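Local coordinates for protein with a SET domain within carboxy region (Cryptosporidium parvum, PDB 4LDG) that probably methylates a lysine side chain of histone H4 through its SET domain, although its function has not been firmly established, at residues F16-Q21 / E211-G216; K122-I127 / R159-V164; Y195-K198 / N203-I206. All blocks are in the same frame, centred on the assembly; numbering follows the deposited sequence.

From the N terminus, the first element to take part is helix 15-36, whose opening turns meet the loop 211-216 in interaction 1. This contact spans 189 intervening residues and so closes the longest loop of the three; both other contacts nest inside it. Interaction 2 comes next along the chain and closes a shorter loop, joining helix 121-134 to the turn that leads into strand 163-166. Interaction 3 follows in series, as the hairpin of strands 194-199 and 202-207. Interactions 1 and 2 lie on opposite sides of the chain's centre. Together the contacts join helices 15-36 and 121-134 to loops of the SET region, and pair two of its strands.

Interaction 1 of 3, residues F16-Q21 / E211-G216; sequences FYELSQ and ECLEFG
L213 pushes one branch of its side chain against the backbone of the helix at E18 and L19, and this apolar packing makes up most of the contact. Its CD1 lies 3.4 Å from L19 N and 3.7 Å from L19 CB, so the methyl sits against the helix surface beside the side chain of L19. With CG anti to the backbone N (chi1 -179°), L19 carries its two methyls toward the loop. They divide their partners: L19 CD1 lies near L213 CD1 at 3.9 Å, while L19 CD2 approaches G216 O at 3.8 Å. The other branch of L213 has a looser neighbour, E18, whose OE2 is 4.2 Å from L213 CD2.

No hydrogen bond crosses between the segments; the polar bonds are internal to each. In the loop, the 3-10 turn is held by F215 N to C212 O at 2.9 Å and by G216 N to L213 O at 3.1 Å, and G216 then takes a positive phi of 77°.

L19 also touches P217, just beyond the turn. The contact thus lays the start of helix 15-36 on the SET-domain loop between strands 202-207 and 222-223.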
ATOM      1  N   PHE A  16      -7.715  -7.832 -13.131  1.00 88.29           N
ATOM      2  CA  PHE A  16      -7.754  -8.735 -11.982  1.00 83.93           C
ATOM      3  C   PHE A  16      -6.801  -9.912 -12.153  1.00 81.25           C
ATOM      4  O   PHE A  16      -6.086 -10.273 -11.224  1.00 80.62           O
ATOM      5  CB  PHE A  16      -9.175  -9.257 -11.751  1.00 89.14           C
ATOM      6  N   TYR A  17      -6.778 -10.499 -13.342  1.00 79.98           N
ATOM      7  CA  TYR A  17      -5.904 -11.637 -13.607  1.00 81.23           C
ATOM      8  C   TYR A  17      -4.454 -11.218 -13.852  1.00 77.88           C
ATOM      9  O   TYR A  17      -3.533 -11.925 -13.455  1.00 77.32           O
ATOM     10  CB  TYR A  17      -6.412 -12.434 -14.807  1.00 86.94           C
ATOM     11  CG  TYR A  17      -5.475 -13.547 -15.215  1.00 92.28           C
ATOM     12  CD1 TYR A  17      -4.529 -13.351 -16.222  1.00 94.59           C
ATOM     13  CD2 TYR A  17      -5.517 -14.791 -14.581  1.00 94.93           C
ATOM     14  CE1 TYR A  17      -3.662 -14.371 -16.602  1.00100.74           C
ATOM     15  CE2 TYR A  17      -4.654 -15.817 -14.950  1.00100.34           C
ATOM     16  CZ  TYR A  17      -3.727 -15.609 -15.964  1.00103.24           C
ATOM     17  OH  TYR A  17      -2.868 -16.629 -16.349  1.00106.06           O
ATOM     18  N   GLU A  18      -4.262 -10.092 -14.534  1.00 74.13           N
ATOM     19  CA  GLU A  18      -2.927  -9.596 -14.860  1.00 75.75           C
ATOM     20  C   GLU A  18      -2.244  -9.065 -13.573  1.00 72.38           C
ATOM     21  O   GLU A  18      -1.055  -9.286 -13.350  1.00 70.55           O
ATOM     22  CB  GLU A  18      -3.016  -8.504 -15.943  1.00 81.16           C
ATOM     23  CG  GLU A  18      -1.851  -8.483 -16.942  1.00 91.11           C
ATOM     24  CD  GLU A  18      -1.570  -7.102 -17.557  1.00 95.79           C
ATOM     25  OE1 GLU A  18      -2.469  -6.226 -17.541  1.00 97.66           O
ATOM     26  OE2 GLU A  18      -0.437  -6.887 -18.059  1.00 97.23           O
ATOM     27  N   LEU A  19      -3.014  -8.382 -12.722  1.00 66.88           N
ATOM     28  CA  LEU A  19      -2.534  -7.955 -11.429  1.00 62.41           C
ATOM     29  C   LEU A  19      -2.208  -9.145 -10.526  1.00 64.10           C
ATOM     30  O   LEU A  19      -1.178  -9.149  -9.867  1.00 61.64           O
ATOM     31  CB  LEU A  19      -3.565  -7.057 -10.764  1.00 60.53           C
ATOM     32  CG  LEU A  19      -3.163  -6.512  -9.405  1.00 58.59           C
ATOM     33  CD1 LEU A  19      -1.911  -5.640  -9.516  1.00 59.22           C
ATOM     34  CD2 LEU A  19      -4.322  -5.726  -8.801  1.00 59.40           C
ATOM     35  N   SER A  20      -3.064 -10.163 -10.510  1.00 65.14           N
ATOM     36  CA  SER A  20      -2.794 -11.362  -9.716  1.00 64.71           C
ATOM     37  C   SER A  20      -1.483 -12.029 -10.104  1.00 67.87           C
ATOM     38  O   SER A  20      -0.792 -12.580  -9.248  1.00 69.59           O
ATOM     39  CB  SER A  20      -3.937 -12.364  -9.832  1.00 67.10           C
ATOM     40  OG  SER A  20      -3.463 -13.686  -9.643  1.00 73.24           O
ATOM     41  N   GLN A  21      -1.136 -11.984 -11.388  1.00 70.76           N
ATOM     42  CA  GLN A  21       0.113 -12.581 -11.860  1.00 72.16           C
ATOM     43  C   GLN A  21       1.318 -11.746 -11.462  1.00 67.27           C
ATOM     44  O   GLN A  21       2.341 -12.303 -11.105  1.00 65.73           O
ATOM     45  CB  GLN A  21       0.103 -12.759 -13.371  1.00 77.49           C
ATOM     46  CG  GLN A  21      -1.023 -13.641 -13.876  1.00 84.70           C
ATOM     47  CD  GLN A  21      -0.884 -15.089 -13.455  1.00 89.55           C
ATOM     48  OE1 GLN A  21       0.124 -15.733 -13.749  1.00 93.88           O
ATOM     49  NE2 GLN A  21      -1.913 -15.618 -12.781  1.00 91.20           N
ATOM     50  N   GLU A 211      -9.372   0.458 -14.176  1.00 68.61           N
ATOM     51  CA  GLU A 211      -8.685  -0.792 -13.895  1.00 68.46           C
ATOM     52  C   GLU A 211      -7.311  -0.715 -14.530  1.00 70.13           C
ATOM     53  O   GLU A 211      -7.063  -1.326 -15.571  1.00 76.19           O
ATOM     54  CB  GLU A 211      -9.485  -1.983 -14.435  1.00 70.88           C
ATOM     55  N   CYS A 212      -6.423   0.044 -13.893  0.50 67.51           N
ATOM     56  CA  CYS A 212      -5.053   0.206 -14.355  0.50 66.94           C
ATOM     57  C   CYS A 212      -4.125  -0.591 -13.460  0.50 63.86           C
ATOM     58  O   CYS A 212      -4.104  -0.395 -12.245  0.50 60.82           O
ATOM     59  CB  CYS A 212      -4.658   1.677 -14.319  0.50 68.12           C
ATOM     60  SG  CYS A 212      -5.698   2.723 -15.356  0.50 72.52           S
ATOM     61  N   LEU A 213      -3.357  -1.487 -14.070  1.00 63.91           N
ATOM     62  CA  LEU A 213      -2.417  -2.323 -13.360  1.00 62.75           C
ATOM     63  C   LEU A 213      -1.511  -1.507 -12.436  1.00 58.43           C
ATOM     64  O   LEU A 213      -1.226  -1.930 -11.324  1.00 57.40           O
ATOM     65  CB  LEU A 213      -1.556  -3.097 -14.370  1.00 67.66           C
ATOM     66  CG  LEU A 213      -0.734  -4.225 -13.747  1.00 69.99           C
ATOM     67  CD1 LEU A 213      -1.667  -5.385 -13.434  1.00 70.55           C
ATOM     68  CD2 LEU A 213       0.426  -4.662 -14.640  1.00 72.91           C
ATOM     69  N   GLU A 214      -1.088  -0.326 -12.888  1.00 57.07           N
ATOM     70  CA  GLU A 214      -0.199   0.539 -12.096  1.00 54.38           C
ATOM     71  C   GLU A 214      -0.774   0.892 -10.728  1.00 49.45           C
ATOM     72  O   GLU A 214      -0.009   1.204  -9.826  1.00 48.67           O
ATOM     73  CB  GLU A 214       0.147   1.838 -12.852  1.00 54.19           C
ATOM     74  N   PHE A 215      -2.099   0.859 -10.566  1.00 47.22           N
ATOM     75  CA  PHE A 215      -2.722   1.191  -9.257  1.00 43.72           C
ATOM     76  C   PHE A 215      -2.475   0.153  -8.164  1.00 43.02           C
ATOM     77  O   PHE A 215      -2.474   0.475  -6.972  1.00 41.50           O
ATOM     78  CB  PHE A 215      -4.209   1.445  -9.400  1.00 42.46           C
ATOM     79  CG  PHE A 215      -4.556   2.656 -10.248  1.00 44.00           C
ATOM     80  CD1 PHE A 215      -3.597   3.613 -10.582  1.00 45.55           C
ATOM     81  CD2 PHE A 215      -5.859   2.855 -10.663  1.00 44.53           C
ATOM     82  CE1 PHE A 215      -3.927   4.719 -11.345  1.00 48.43           C
ATOM     83  CE2 PHE A 215      -6.194   3.953 -11.436  1.00 47.62           C
ATOM     84  CZ  PHE A 215      -5.229   4.891 -11.773  1.00 48.96           C
ATOM     85  N   GLY A 216      -2.215  -1.087  -8.551  1.00 42.76           N
ATOM     86  CA  GLY A 216      -1.909  -2.101  -7.560  1.00 43.06           C
ATOM     87  C   GLY A 216      -3.174  -2.566  -6.865  1.00 42.62           C
ATOM     88  O   GLY A 216      -4.261  -2.258  -7.301  1.00 40.82           O
TER

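Interaction 2 of 3, residues K122-I127 / R159-V164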
ATOM      1  N   LYS A 122      10.063  10.417  13.495  1.00 38.74           N
ATOM      2  CA  LYS A 122      10.993  10.918  12.488  1.00 36.92           C
ATOM      3  C   LYS A 122      11.473   9.810  11.559  1.00 36.16           C
ATOM      4  O   LYS A 122      11.470   9.954  10.322  1.00 34.08           O
ATOM      5  CB  LYS A 122      12.196  11.540  13.174  1.00 38.02           C
ATOM      6  CG  LYS A 122      13.390  11.652  12.246  1.00 39.33           C
ATOM      7  CD  LYS A 122      14.593  12.299  12.916  1.00 42.77           C
ATOM      8  CE  LYS A 122      15.670  12.556  11.874  1.00 44.13           C
ATOM      9  NZ  LYS A 122      17.018  12.453  12.452  1.00 47.40           N
ATOM     10  N   TRP A 123      11.897   8.703  12.159  1.00 35.03           N
ATOM     11  CA  TRP A 123      12.481   7.624  11.390  1.00 34.59           C
ATOM     12  C   TRP A 123      11.452   6.732  10.705  1.00 33.72           C
ATOM     13  O   TRP A 123      11.736   6.185   9.668  1.00 31.25           O
ATOM     14  CB  TRP A 123      13.474   6.813  12.232  1.00 34.39           C
ATOM     15  CG  TRP A 123      14.755   7.494  12.334  1.00 37.14           C
ATOM     16  CD1 TRP A 123      15.190   8.238  13.372  1.00 39.67           C
ATOM     17  CD2 TRP A 123      15.777   7.568  11.332  1.00 38.56           C
ATOM     18  NE1 TRP A 123      16.418   8.740  13.106  1.00 41.46           N
ATOM     19  CE2 TRP A 123      16.810   8.340  11.860  1.00 39.57           C
ATOM     20  CE3 TRP A 123      15.931   7.019  10.054  1.00 40.71           C
ATOM     21  CZ2 TRP A 123      17.989   8.609  11.154  1.00 42.95           C
ATOM     22  CZ3 TRP A 123      17.131   7.276   9.351  1.00 41.22           C
ATOM     23  CH2 TRP A 123      18.123   8.059   9.899  1.00 39.80           C
ATOM     24  N   LYS A 124      10.249   6.606  11.235  1.00 34.11           N
ATOM     25  CA  LYS A 124       9.204   5.950  10.444  1.00 34.88           C
ATOM     26  C   LYS A 124       8.861   6.730   9.183  1.00 36.41           C
ATOM     27  O   LYS A 124       8.668   6.132   8.107  1.00 34.45           O
ATOM     28  CB  LYS A 124       7.930   5.773  11.254  1.00 36.63           C
ATOM     29  CG  LYS A 124       8.015   4.754  12.370  1.00 39.91           C
ATOM     30  CD  LYS A 124       6.801   4.923  13.273  1.00 45.89           C
ATOM     31  CE  LYS A 124       6.593   3.679  14.113  1.00 51.39           C
ATOM     32  NZ  LYS A 124       5.730   4.015  15.264  1.00 56.18           N
ATOM     33  N   LYS A 125       8.758   8.055   9.323  1.00 34.86           N
ATOM     34  CA  LYS A 125       8.527   8.916   8.178  1.00 37.28           C
ATOM     35  C   LYS A 125       9.622   8.739   7.115  1.00 35.60           C
ATOM     36  O   LYS A 125       9.334   8.655   5.928  1.00 36.52           O
ATOM     37  CB  LYS A 125       8.470  10.383   8.606  1.00 41.13           C
ATOM     38  CG  LYS A 125       8.198  11.354   7.452  1.00 44.37           C
ATOM     39  CD  LYS A 125       8.320  12.822   7.843  1.00 43.80           C
ATOM     40  CE  LYS A 125       7.800  13.702   6.708  1.00 47.73           C
ATOM     41  NZ  LYS A 125       8.041  15.175   6.885  1.00 50.62           N
ATOM     42  N   ILE A 126      10.872   8.672   7.537  1.00 32.22           N
ATOM     43  CA  ILE A 126      11.960   8.471   6.595  1.00 31.68           C
ATOM     44  C   ILE A 126      11.754   7.171   5.827  1.00 31.17           C
ATOM     45  O   ILE A 126      11.832   7.146   4.602  1.00 32.25           O
ATOM     46  CB  ILE A 126      13.329   8.545   7.311  1.00 32.02           C
ATOM     47  CG1 ILE A 126      13.618  10.023   7.642  1.00 32.16           C
ATOM     48  CG2 ILE A 126      14.443   7.925   6.474  1.00 32.64           C
ATOM     49  CD1 ILE A 126      14.563  10.242   8.798  1.00 32.97           C
ATOM     50  N   ILE A 127      11.448   6.106   6.534  1.00 30.02           N
ATOM     51  CA  ILE A 127      11.207   4.810   5.896  1.00 30.55           C
ATOM     52  C   ILE A 127       9.979   4.807   4.966  1.00 29.51           C
ATOM     53  O   ILE A 127      10.043   4.288   3.849  1.00 30.19           O
ATOM     54  CB  ILE A 127      11.065   3.694   6.964  1.00 33.67           C
ATOM     55  CG1 ILE A 127      12.357   3.596   7.797  1.00 34.37           C
ATOM     56  CG2 ILE A 127      10.740   2.340   6.321  1.00 34.01           C
ATOM     57  CD1 ILE A 127      13.584   3.202   6.987  1.00 36.51           C
ATOM     58  N   ARG A 159       4.732  -7.165   9.615  1.00 41.43           N
ATOM     59  CA  ARG A 159       4.912  -6.702  10.972  1.00 42.71           C
ATOM     60  C   ARG A 159       4.155  -5.408  11.210  1.00 40.39           C
ATOM     61  O   ARG A 159       3.905  -4.637  10.273  1.00 39.02           O
ATOM     62  CB  ARG A 159       6.392  -6.474  11.265  1.00 46.23           C
ATOM     63  CG  ARG A 159       7.245  -7.720  11.150  1.00 51.60           C
ATOM     64  CD  ARG A 159       8.468  -7.577  12.016  1.00 56.87           C
ATOM     65  NE  ARG A 159       9.533  -8.491  11.629  1.00 65.21           N
ATOM     66  CZ  ARG A 159      10.355  -8.320  10.592  1.00 64.60           C
ATOM     67  NH1 ARG A 159      11.299  -9.220  10.366  1.00 69.04           N
ATOM     68  NH2 ARG A 159      10.245  -7.275   9.781  1.00 60.27           N
ATOM     69  N   LYS A 160       3.808  -5.192  12.472  1.00 37.12           N
ATOM     70  CA  LYS A 160       3.208  -3.966  12.936  1.00 38.71           C
ATOM     71  C   LYS A 160       3.990  -2.741  12.466  1.00 37.89           C
ATOM     72  O   LYS A 160       5.224  -2.693  12.616  1.00 37.58           O
ATOM     73  CB  LYS A 160       3.191  -3.974  14.464  1.00 40.59           C
ATOM     74  CG  LYS A 160       2.555  -2.756  15.124  1.00 43.01           C
ATOM     75  CD  LYS A 160       2.674  -2.878  16.648  1.00 46.64           C
ATOM     76  CE  LYS A 160       1.730  -1.930  17.371  1.00 51.19           C
ATOM     77  NZ  LYS A 160       1.934  -0.528  16.906  1.00 54.38           N
ATOM     78  N   ASP A 161       3.264  -1.765  11.913  1.00 36.04           N
ATOM     79  CA  ASP A 161       3.815  -0.513  11.406  1.00 38.50           C
ATOM     80  C   ASP A 161       4.539  -0.574  10.057  1.00 35.97           C
ATOM     81  O   ASP A 161       4.945   0.481   9.543  1.00 34.42           O
ATOM     82  CB  ASP A 161       4.703   0.198  12.452  1.00 40.82           C
ATOM     83  CG  ASP A 161       3.896   0.848  13.551  1.00 45.51           C
ATOM     84  OD1 ASP A 161       2.764   1.294  13.275  1.00 47.91           O
ATOM     85  OD2 ASP A 161       4.381   0.911  14.704  1.00 50.41           O
ATOM     86  N   ASP A 162       4.693  -1.768   9.480  1.00 34.45           N
ATOM     87  CA  ASP A 162       5.227  -1.865   8.128  1.00 34.49           C
ATOM     88  C   ASP A 162       4.375  -1.021   7.202  1.00 33.96           C
ATOM     89  O   ASP A 162       3.160  -0.820   7.447  1.00 33.26           O
ATOM     90  CB  ASP A 162       5.241  -3.293   7.586  1.00 34.46           C
ATOM     91  CG  ASP A 162       6.404  -4.130   8.112  1.00 39.13           C
ATOM     92  OD1 ASP A 162       7.257  -3.627   8.909  1.00 40.75           O
ATOM     93  OD2 ASP A 162       6.467  -5.321   7.707  1.00 42.35           O
ATOM     94  N   PHE A 163       5.046  -0.476   6.188  1.00 33.07           N
ATOM     95  CA  PHE A 163       4.411   0.058   4.981  1.00 32.05           C
ATOM     96  C   PHE A 163       3.717  -1.108   4.306  1.00 33.09           C
ATOM     97  O   PHE A 163       4.365  -2.117   4.019  1.00 32.70           O
ATOM     98  CB  PHE A 163       5.454   0.673   4.044  1.00 30.24           C
ATOM     99  CG  PHE A 163       4.865   1.412   2.867  1.00 30.49           C
ATOM    100  CD1 PHE A 163       4.547   2.756   2.967  1.00 30.56           C
ATOM    101  CD2 PHE A 163       4.650   0.762   1.651  1.00 31.65           C
ATOM    102  CE1 PHE A 163       3.988   3.441   1.889  1.00 31.75           C
ATOM    103  CE2 PHE A 163       4.092   1.429   0.562  1.00 31.51           C
ATOM    104  CZ  PHE A 163       3.741   2.767   0.687  1.00 33.36           C
ATOM    105  N   VAL A 164       2.412  -0.992   4.024  1.00 33.81           N
ATOM    106  CA  VAL A 164       1.724  -2.092   3.319  1.00 33.80           C
ATOM    107  C   VAL A 164       1.642  -1.827   1.811  1.00 34.02           C
ATOM    108  O   VAL A 164       2.272  -2.524   0.997  1.00 32.46           O
ATOM    109  CB  VAL A 164       0.373  -2.386   3.990  1.00 36.39           C
ATOM    110  CG1 VAL A 164      -0.395  -3.485   3.271  1.00 38.41           C
ATOM    111  CG2 VAL A 164       0.604  -2.792   5.442  1.00 36.58           C
TER
HETATM  112  O   HOH W   1       5.004   2.290  16.828  1.00 54.95           O
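D161 OD2 is approached by two lysines. K124 NZ reaches it from the helix at 3.4 Å, a salt bridge whose hydrogen bond is weak, and K160 NZ comes from the preceding residue at 3.6 Å, also as a salt bridge. A water modelled beside both groups would bridge K124 NZ and D161 OD2, but its distance to K124 NZ is too short to be taken literally, so its position is doubtful. D161 OD2 stands between the ammonium groups of K124 and K160, whose NZ atoms are 6.1 Å apart, and probably offsets their like charge in part. K124 spans the gap with a nearly straight chain beyond CG, while CG itself lies anti to the carbonyl carbon (chi1 -70°); CE as well as NZ thereby comes close to OD2. E121 is a second, long and weak ionic partner of K124.

D161 owes its position to a type II beta turn from R159 to D162, closed by D162 N to R159 O at 3.1 Å, with D161 at the third position and a phi of 76°. D162 OD2 adds a weak bond from R159 N at 3.2 Å. The turn leads into strand 163-166, an outer strand of a three-stranded antiparallel sheet.

Below this surface bridge, D161 O bonds to Y128 OH of helix 121-134, and the F163 side chain packs on Y128, C131 and I132 of the same helix.

Interaction 3 of 3, residues Y195-K198 / N203-I206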
ATOM      1  N   TYR A 195     -11.579   7.575  -2.938  1.00 36.00           N
ATOM      2  CA  TYR A 195     -11.235   7.803  -1.556  1.00 35.28           C
ATOM      3  C   TYR A 195     -11.080   9.304  -1.304  1.00 34.08           C
ATOM      4  O   TYR A 195     -10.056   9.918  -1.669  1.00 32.52           O
ATOM      5  CB  TYR A 195      -9.959   7.042  -1.212  1.00 35.42           C
ATOM      6  CG  TYR A 195      -9.718   6.961   0.250  1.00 37.24           C
ATOM      7  CD1 TYR A 195      -9.942   5.789   0.928  1.00 43.53           C
ATOM      8  CD2 TYR A 195      -9.324   8.066   0.977  1.00 38.17           C
ATOM      9  CE1 TYR A 195      -9.752   5.717   2.292  1.00 48.32           C
ATOM     10  CE2 TYR A 195      -9.127   7.998   2.336  1.00 38.82           C
ATOM     11  CZ  TYR A 195      -9.358   6.832   2.996  1.00 43.23           C
ATOM     12  OH  TYR A 195      -9.170   6.731   4.359  1.00 45.50           O
ATOM     13  N   TYR A 196     -12.100   9.873  -0.672  1.00 34.58           N
ATOM     14  CA  TYR A 196     -12.073  11.263  -0.166  1.00 36.94           C
ATOM     15  C   TYR A 196     -11.359  11.302   1.179  1.00 37.62           C
ATOM     16  O   TYR A 196     -11.665  10.488   2.046  1.00 38.23           O
ATOM     17  CB  TYR A 196     -13.492  11.836   0.039  1.00 38.60           C
ATOM     18  CG  TYR A 196     -14.303  12.022  -1.249  1.00 41.03           C
ATOM     19  CD1 TYR A 196     -14.130  13.149  -2.060  1.00 42.93           C
ATOM     20  CD2 TYR A 196     -15.219  11.071  -1.665  1.00 42.01           C
ATOM     21  CE1 TYR A 196     -14.845  13.317  -3.240  1.00 43.82           C
ATOM     22  CE2 TYR A 196     -15.955  11.250  -2.839  1.00 44.12           C
ATOM     23  CZ  TYR A 196     -15.761  12.377  -3.622  1.00 44.66           C
ATOM     24  OH  TYR A 196     -16.487  12.561  -4.792  1.00 47.60           O
ATOM     25  N   PHE A 197     -10.461  12.279   1.335  1.00 37.19           N
ATOM     26  CA  PHE A 197      -9.727  12.552   2.571  1.00 39.61           C
ATOM     27  C   PHE A 197      -9.291  14.018   2.653  1.00 43.67           C
ATOM     28  O   PHE A 197      -9.301  14.764   1.656  1.00 43.64           O
ATOM     29  CB  PHE A 197      -8.470  11.657   2.716  1.00 37.70           C
ATOM     30  CG  PHE A 197      -7.429  11.859   1.639  1.00 35.81           C
ATOM     31  CD1 PHE A 197      -6.257  12.565   1.899  1.00 38.48           C
ATOM     32  CD2 PHE A 197      -7.606  11.324   0.375  1.00 35.39           C
ATOM     33  CE1 PHE A 197      -5.297  12.733   0.921  1.00 36.91           C
ATOM     34  CE2 PHE A 197      -6.670  11.510  -0.624  1.00 35.23           C
ATOM     35  CZ  PHE A 197      -5.503  12.211  -0.345  1.00 36.59           C
ATOM     36  N   LYS A 198      -8.922  14.421   3.861  1.00 47.48           N
ATOM     37  CA  LYS A 198      -8.364  15.740   4.122  1.00 52.28           C
ATOM     38  C   LYS A 198      -6.900  15.582   4.547  1.00 52.08           C
ATOM     39  O   LYS A 198      -6.587  14.768   5.423  1.00 52.14           O
ATOM     40  CB  LYS A 198      -9.163  16.422   5.230  1.00 58.05           C
ATOM     41  CG  LYS A 198      -8.845  17.905   5.417  1.00 67.42           C
ATOM     42  CD  LYS A 198      -9.603  18.492   6.616  1.00 73.66           C
ATOM     43  CE  LYS A 198     -10.092  19.921   6.366  1.00 78.62           C
ATOM     44  NZ  LYS A 198     -11.310  19.978   5.492  1.00 77.32           N
ATOM     45  N   ASN A 203      -8.939  19.356   0.935  1.00 59.15           N
ATOM     46  CA  ASN A 203      -9.728  18.183   0.610  1.00 56.41           C
ATOM     47  C   ASN A 203      -9.278  17.585  -0.695  1.00 53.24           C
ATOM     48  O   ASN A 203      -9.090  18.294  -1.676  1.00 53.99           O
ATOM     49  CB  ASN A 203     -11.209  18.532   0.497  1.00 60.62           C
ATOM     50  CG  ASN A 203     -11.799  18.990   1.817  1.00 64.95           C
ATOM     51  OD1 ASN A 203     -11.503  18.434   2.883  1.00 69.39           O
ATOM     52  ND2 ASN A 203     -12.623  20.016   1.755  1.00 66.92           N
ATOM     53  N   TYR A 204      -9.092  16.269  -0.702  1.00 48.08           N
ATOM     54  CA  TYR A 204      -8.653  15.573  -1.897  1.00 47.08           C
ATOM     55  C   TYR A 204      -9.547  14.367  -2.148  1.00 45.77           C
ATOM     56  O   TYR A 204     -10.328  13.944  -1.283  1.00 47.14           O
ATOM     57  CB  TYR A 204      -7.207  15.093  -1.753  1.00 45.95           C
ATOM     58  CG  TYR A 204      -6.117  16.171  -1.606  1.00 46.58           C
ATOM     59  CD1 TYR A 204      -5.446  16.666  -2.709  1.00 48.62           C
ATOM     60  CD2 TYR A 204      -5.729  16.629  -0.361  1.00 46.45           C
ATOM     61  CE1 TYR A 204      -4.430  17.616  -2.585  1.00 49.67           C
ATOM     62  CE2 TYR A 204      -4.719  17.572  -0.218  1.00 49.65           C
ATOM     63  CZ  TYR A 204      -4.068  18.068  -1.330  1.00 51.02           C
ATOM     64  OH  TYR A 204      -3.060  19.009  -1.178  1.00 54.03           O
ATOM     65  N   CYS A 205      -9.440  13.832  -3.350  1.00 43.92           N
ATOM     66  CA  CYS A 205     -10.032  12.564  -3.648  1.00 44.84           C
ATOM     67  C   CYS A 205      -9.067  11.766  -4.518  1.00 43.82           C
ATOM     68  O   CYS A 205      -8.519  12.303  -5.470  1.00 44.01           O
ATOM     69  CB  CYS A 205     -11.363  12.745  -4.367  1.00 47.91           C
ATOM     70  SG  CYS A 205     -12.172  11.156  -4.691  1.00 50.88           S
ATOM     71  N   ILE A 206      -8.851  10.495  -4.180  1.00 40.35           N
ATOM     72  CA  ILE A 206      -8.125   9.614  -5.063  1.00 38.56           C
ATOM     73  C   ILE A 206      -9.110   8.692  -5.738  1.00 38.95           C
ATOM     74  O   ILE A 206      -9.781   7.887  -5.073  1.00 37.95           O
ATOM     75  CB  ILE A 206      -7.038   8.816  -4.347  1.00 38.84           C
ATOM     76  CG1 ILE A 206      -5.887   9.750  -3.945  1.00 40.63           C
ATOM     77  CG2 ILE A 206      -6.462   7.759  -5.278  1.00 39.16           C
ATOM     78  CD1 ILE A 206      -5.048   9.243  -2.789  1.00 40.86           C
TER
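A beta hairpin within the SET-family region pairs strand 194-199 with strand 202-207. Y195 and I206 form one antiparallel hydrogen-bonded pair, with Y195 N to I206 O and I206 N to Y195 O both at 2.8 Å. F197 and Y204 form the next such pair, with Y204 N to F197 O at 2.8 Å and F197 N to Y204 O at 3.1 Å.

On the face shared by Y196, C205, K198 and N203, the sulfur of C205 lies over the centre of the Y196 ring, with SG 3.8 Å from the ring centroid and 13° off the normal. K198 NZ bonds to N203 OD1 at 3.0 Å, its chain bent at the last two torsions to bring the ammonium back across the strands. Helix 175-187 packs on this side of the hairpin: Y196 OH bonds to E182, and K179 makes a cation-pi contact with the same ring.

The face formed by Y195, F197, Y204 and I206 turns toward strands 230-237 and 240-247 of a separate antiparallel sheet. F197 places CG between its backbone N and carbonyl carbon (chi1 63°), swinging the ring across toward the partner strand. Y204 CB sits over one face of that ring, 4.0 Å from the F197 centroid, in a CH-pi contact, while I206 CD1 comes within 3.5 Å of F197 CE2. The F197 and Y204 rings are nearly parallel, at 19°, but slid so far apart that they barely overlap. P241 touches both side chains.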